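Local coordinates for endonuclease V (Homo sapiens, PDB 6OZE), which probably cleaves inosine-containing RNA by metal-dependent hydrolysis, acting as an inosine-specific endoribonuclease with an RNase H-like fold, at residues 118-123 with 144-149; 113-118 with 138-143. The protein carries 4 engineered substitutions. All coordinates share one frame; numbering follows the deposited sequence.

Contact 1: residues 118-123 with 144-149; sequences DGNGVL and GVAKKL
Gly119 and Gly144 meet backbone to backbone where strand 115-118 ends and the chain continues as a loop beside strand 142-146. Asp118 and Val145 form the last parallel bridge of this strand pair in the RNase H-like sheet. This is the tight part. Gly119 O lies 3.1 Å from Gly144 CA, and Gly144 has no side chain to hold the 119-121 loop away. Gly119 N donates to Val145 O at 3.2 Å, from well above the carbonyl plane. The same Val145 O receives a CA-H...O contact from Asp118 CA, at 3.6 Å. In the neighbouring strand 199-205, Ser202 bonds through OG to Gly121 N and through its backbone to Gly144.

The Asn120 side is looser and wetter. Asn120 lays its amide against the methyl of Ala146, with OD1 3.4 Å from CB. Two waters then link both ends of that amide to Lys148 O. Asn120 OD1 accepts from one at 2.8 Å, and ND2 donates to the other at 2.9 Å.

Apart from these waters, at the Asp118 end, Lys147 runs extended beyond CG. Its NZ makes a salt bridge to Asp118 OD2 at 3.1 Å, from above the carboxylate plane. Lys147 NZ is 4.0 Å from Asp118 OD1, which implies a grip on one oxygen.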
loop_
_atom_site.group_PDB
_atom_site.type_symbol
_atom_site.label_atom_id
_atom_site.label_comp_id
_atom_site.label_asym_id
_atom_site.label_seq_id
_atom_site.Cartn_x
_atom_site.Cartn_y
_atom_site.Cartn_z
ATOM N N ASP A 118 -2.426 -1.283 1.004
ATOM C CA ASP A 118 -3.144 -0.403 1.913
ATOM C C ASP A 118 -2.202 -0.014 3.046
ATOM O O ASP A 118 -2.098 -0.729 4.046
ATOM C CB ASP A 118 -4.408 -1.081 2.446
ATOM C CG ASP A 118 -5.257 -0.149 3.306
ATOM O OD1 ASP A 118 -4.856 1.009 3.548
ATOM O OD2 ASP A 118 -6.342 -0.575 3.740
ATOM N N GLY A 119 -1.522 1.111 2.887
ATOM C CA GLY A 119 -0.472 1.515 3.800
ATOM C C GLY A 119 0.462 2.473 3.093
ATOM O O GLY A 119 0.301 2.773 1.915
ATOM N N ASN A 120 1.441 2.965 3.842
ATOM C CA ASN A 120 2.362 3.937 3.277
ATOM C C ASN A 120 3.688 3.278 2.915
ATOM O O ASN A 120 4.065 2.230 3.450
ATOM C CB ASN A 120 2.632 5.084 4.250
ATOM C CG ASN A 120 1.412 5.936 4.515
ATOM O OD1 ASN A 120 1.155 6.931 3.818
ATOM N ND2 ASN A 120 0.670 5.579 5.560
ATOM N N GLY A 121 4.388 3.916 1.985
ATOM C CA GLY A 121 5.746 3.568 1.640
ATOM C C GLY A 121 6.736 4.498 2.301
ATOM O O GLY A 121 6.911 4.481 3.528
ATOM N N VAL A 122 7.394 5.333 1.500
ATOM C CA VAL A 122 8.394 6.230 2.064
ATOM C C VAL A 122 7.763 7.382 2.836
ATOM O O VAL A 122 8.455 8.038 3.626
ATOM C CB VAL A 122 9.410 6.650 0.991
ATOM C CG1 VAL A 122 10.068 5.410 0.393
ATOM C CG2 VAL A 122 8.730 7.443 -0.077
ATOM N N LEU A 123 6.467 7.638 2.655
ATOM C CA LEU A 123 5.776 8.643 3.468
ATOM C C LEU A 123 5.474 7.965 4.797
ATOM O O LEU A 123 4.426 7.343 4.978
ATOM C CB LEU A 123 4.500 9.104 2.772
ATOM C CG LEU A 123 3.798 10.408 3.181
ATOM C CD1 LEU A 123 2.607 10.681 2.265
ATOM C CD2 LEU A 123 3.346 10.414 4.633
ATOM N N GLY A 144 2.491 2.468 -2.027
ATOM C CA GLY A 144 1.704 2.724 -0.838
ATOM C C GLY A 144 0.494 3.576 -1.164
ATOM O O GLY A 144 0.629 4.667 -1.733
ATOM N N VAL A 145 -0.699 3.075 -0.860
ATOM C CA VAL A 145 -1.953 3.790 -1.075
ATOM C C VAL A 145 -2.579 3.984 0.294
ATOM O O VAL A 145 -3.095 3.027 0.888
ATOM C CB VAL A 145 -2.908 3.012 -1.996
ATOM C CG1 VAL A 145 -4.216 3.783 -2.201
ATOM C CG2 VAL A 145 -2.222 2.680 -3.315
ATOM N N ALA A 146 -2.544 5.210 0.799
ATOM C CA ALA A 146 -3.073 5.520 2.115
ATOM C C ALA A 146 -4.332 6.366 1.993
ATOM O O ALA A 146 -4.451 7.224 1.108
ATOM C CB ALA A 146 -2.033 6.221 2.992
ATOM N N LYS A 147 -5.276 6.112 2.886
ATOM C CA LYS A 147 -6.545 6.823 2.912
ATOM C C LYS A 147 -6.510 8.063 3.793
ATOM O O LYS A 147 -7.433 8.882 3.718
ATOM C CB LYS A 147 -7.664 5.866 3.345
ATOM C CG LYS A 147 -7.841 4.696 2.372
ATOM C CD LYS A 147 -8.424 3.443 3.016
ATOM C CE LYS A 147 -8.404 2.275 2.028
ATOM N NZ LYS A 147 -8.784 0.976 2.653
ATOM N N LYS A 148 -5.463 8.236 4.600
ATOM C CA LYS A 148 -5.301 9.428 5.420
ATOM C C LYS A 148 -3.841 9.860 5.420
ATOM O O LYS A 148 -2.930 9.064 5.174
ATOM C CB LYS A 148 -5.806 9.224 6.857
ATOM C CG LYS A 148 -5.109 8.122 7.626
ATOM C CD LYS A 148 -5.631 8.053 9.058
ATOM C CE LYS A 148 -5.258 6.740 9.735
ATOM N NZ LYS A 148 -3.785 6.524 9.791
ATOM N N LEU A 149 -3.629 11.142 5.709
ATOM C CA LEU A 149 -2.300 11.740 5.664
ATOM C C LEU A 149 -1.533 11.447 6.951
ATOM O O LEU A 149 -1.963 11.835 8.043
ATOM C CB LEU A 149 -2.425 13.247 5.457
ATOM C CG LEU A 149 -1.091 13.991 5.416
ATOM C CD1 LEU A 149 -0.268 13.510 4.227
ATOM C CD2 LEU A 149 -1.318 15.499 5.355
HETATM O O HOH W 1 -0.238 9.252 4.346
HETATM O O HOH W 2 -1.804 6.706 6.616
#

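Contact 2: residues 113-118 with 138-143; sequences QVLLVD and TDLPCV
Leu115 pairs in parallel with Cys142, and Leu116 with Val143. They join the two strands of a beta-alpha-beta unit in the RNase H-like sheet, connected through helix 130-138. Three backbone hydrogen bonds form the first shell. Leu115 N donates to Pro141 O at 2.9 Å. Val143 N donates to Leu115 O at 2.9 Å. Val117 N donates to Val143 O, also at 2.9 Å. Two CA-H...O contacts run beside them, from Val114 CA to Pro141 O and from Cys142 CA to Leu115 O.

Side chains then pack on both faces of the sheet. On one face, Leu116 and Val143 lie side by side and point the same way. Leu116 CG stands anti to the carbonyl carbon (chi1 -58°), which brings CD2 alongside Val143, 3.7 Å from its CB. Helix 209-218 covers this face, through Leu215 on Leu116 and through Ala212 and Thr216 on Val143. On the other face, Cys142 SG lies 3.7 Å from Leu115 CD1 in one of the two conformers of the cysteine. Leu115 CD1 also meets Leu140 CD1 at 4.1 Å.

Further out, a Schellman motif ends helix 130-138 at Asp139 and turns the chain into Leu140 and Pro141. Gln113 is fixed by strand 39-47 and the loop before it: its OE1 accepts from the N-H groups of Gln38 and Arg39, and its NE2 donates to Gly36 O. Its own carbonyl sits against the proline ring, with Gln113 O 3.3 Å from Pro141 CG.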
loop_
_atom_site.group_PDB
_atom_site.type_symbol
_atom_site.label_atom_id
_atom_site.label_comp_id
_atom_site.label_asym_id
_atom_site.label_seq_id
_atom_site.Cartn_x
_atom_site.Cartn_y
_atom_site.Cartn_z
ATOM N N GLN A 113 2.663 -8.149 -11.097
ATOM C CA GLN A 113 3.851 -7.395 -11.483
ATOM C C GLN A 113 4.091 -6.191 -10.582
ATOM O O GLN A 113 5.171 -5.577 -10.651
ATOM C CB GLN A 113 3.717 -6.941 -12.942
ATOM C CG GLN A 113 3.766 -8.097 -13.927
ATOM C CD GLN A 113 3.161 -7.736 -15.254
ATOM O OE1 GLN A 113 1.945 -7.785 -15.413
ATOM N NE2 GLN A 113 3.998 -7.352 -16.217
ATOM N N VAL A 114 3.110 -5.852 -9.752
ATOM C CA VAL A 114 3.172 -4.711 -8.846
ATOM C C VAL A 114 2.091 -4.935 -7.799
ATOM O O VAL A 114 1.036 -5.508 -8.091
ATOM C CB VAL A 114 2.946 -3.388 -9.638
ATOM C CG1 VAL A 114 1.616 -3.430 -10.423
ATOM C CG2 VAL A 114 2.964 -2.177 -8.704
ATOM N N LEU A 115 2.344 -4.472 -6.578
ATOM C CA LEU A 115 1.364 -4.543 -5.504
ATOM C C LEU A 115 0.942 -3.136 -5.126
ATOM O O LEU A 115 1.795 -2.266 -4.916
ATOM C CB LEU A 115 1.964 -5.191 -4.249
ATOM C CG LEU A 115 2.413 -6.646 -4.325
ATOM C CD1 LEU A 115 3.046 -7.046 -2.977
ATOM C CD2 LEU A 115 1.221 -7.523 -4.639
ATOM N N LEU A 116 -0.359 -2.935 -5.002
ATOM C CA LEU A 116 -0.913 -1.765 -4.335
ATOM C C LEU A 116 -1.203 -2.171 -2.895
ATOM O O LEU A 116 -1.959 -3.125 -2.651
ATOM C CB LEU A 116 -2.185 -1.280 -5.021
ATOM C CG LEU A 116 -2.064 -0.914 -6.507
ATOM C CD1 LEU A 116 -3.362 -0.254 -6.980
ATOM C CD2 LEU A 116 -0.864 0.007 -6.791
ATOM N N VAL A 117 -0.616 -1.446 -1.952
ATOM C CA VAL A 117 -0.630 -1.809 -0.536
ATOM C C VAL A 117 -1.469 -0.798 0.218
ATOM O O VAL A 117 -1.250 0.413 0.091
ATOM C CB VAL A 117 0.800 -1.805 0.013
ATOM C CG1 VAL A 117 0.814 -2.149 1.502
ATOM C CG2 VAL A 117 1.624 -2.776 -0.759
ATOM N N ASP A 118 -2.426 -1.283 1.004
ATOM C CA ASP A 118 -3.144 -0.403 1.913
ATOM C C ASP A 118 -2.202 -0.014 3.046
ATOM O O ASP A 118 -2.098 -0.729 4.046
ATOM C CB ASP A 118 -4.408 -1.081 2.446
ATOM C CG ASP A 118 -5.257 -0.149 3.306
ATOM O OD1 ASP A 118 -4.856 1.009 3.548
ATOM O OD2 ASP A 118 -6.342 -0.575 3.740
ATOM N N THR A 138 9.668 -8.817 -0.777
ATOM C CA THR A 138 9.184 -9.571 -1.932
ATOM C C THR A 138 9.980 -9.284 -3.197
ATOM O O THR A 138 9.881 -10.056 -4.158
ATOM C CB THR A 138 7.719 -9.243 -2.230
ATOM O OG1 THR A 138 7.589 -7.852 -2.536
ATOM C CG2 THR A 138 6.827 -9.588 -1.039
ATOM N N ASP A 139 10.772 -8.203 -3.205
ATOM C CA ASP A 139 11.409 -7.665 -4.416
ATOM C C ASP A 139 10.398 -7.463 -5.540
ATOM O O ASP A 139 10.639 -7.819 -6.691
ATOM C CB ASP A 139 12.594 -8.502 -4.879
ATOM C CG ASP A 139 13.560 -7.704 -5.735
ATOM O OD1 ASP A 139 13.627 -6.462 -5.565
ATOM O OD2 ASP A 139 14.240 -8.317 -6.579
ATOM N N LEU A 140 9.245 -6.914 -5.191
ATOM C CA LEU A 140 8.241 -6.577 -6.179
ATOM C C LEU A 140 8.022 -5.073 -6.181
ATOM O O LEU A 140 8.111 -4.427 -5.133
ATOM C CB LEU A 140 6.902 -7.246 -5.856
ATOM C CG LEU A 140 6.773 -8.755 -6.062
ATOM C CD1 LEU A 140 5.416 -9.220 -5.540
ATOM C CD2 LEU A 140 6.949 -9.109 -7.539
ATOM N N PRO A 141 7.741 -4.486 -7.339
ATOM C CA PRO A 141 7.258 -3.106 -7.355
ATOM C C PRO A 141 6.059 -2.971 -6.435
ATOM O O PRO A 141 5.131 -3.789 -6.461
ATOM C CB PRO A 141 6.866 -2.898 -8.821
ATOM C CG PRO A 141 7.785 -3.828 -9.578
ATOM C CD PRO A 141 7.852 -5.056 -8.694
ATOM N N CYS A 142 6.104 -1.970 -5.554
ATOM C CA CYS A 142 5.033 -1.766 -4.589
ATOM C C CYS A 142 4.738 -0.284 -4.453
ATOM O O CYS A 142 5.656 0.540 -4.449
ATOM C CB CYS A 142 5.404 -2.291 -3.197
ATOM S SG CYS A 142 5.291 -4.074 -2.972
ATOM N N VAL A 143 3.451 0.028 -4.319
ATOM C CA VAL A 143 2.957 1.390 -4.150
ATOM C C VAL A 143 2.191 1.456 -2.836
ATOM O O VAL A 143 1.320 0.610 -2.575
ATOM C CB VAL A 143 2.020 1.759 -5.308
ATOM C CG1 VAL A 143 1.416 3.158 -5.089
ATOM C CG2 VAL A 143 2.768 1.673 -6.624
#

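Contacts 1 and 2 follow one strand pair, 115-118 beside 142-146, and their centres are about 12 Å apart. Asp118 belongs to both. Between them, Val145 N lies 2.9 Å from Val117 O, probably as a hydrogen bond that carries the parallel pairing from contact 2 into contact 1. Contact 2 is the buried apolar part, and contact 1 is the polar, partly open end. There Asp118 also touches Asp44 of strand 39-47. In RNase H-like nucleases, acidic residues on adjacent central strands commonly hold the catalytic metals. The Asp118-Asp44 pair is consistent with this, but no such metal is seen here. One sodium lies about 7 Å from the Gln113 side chain, at the other end of contact 2.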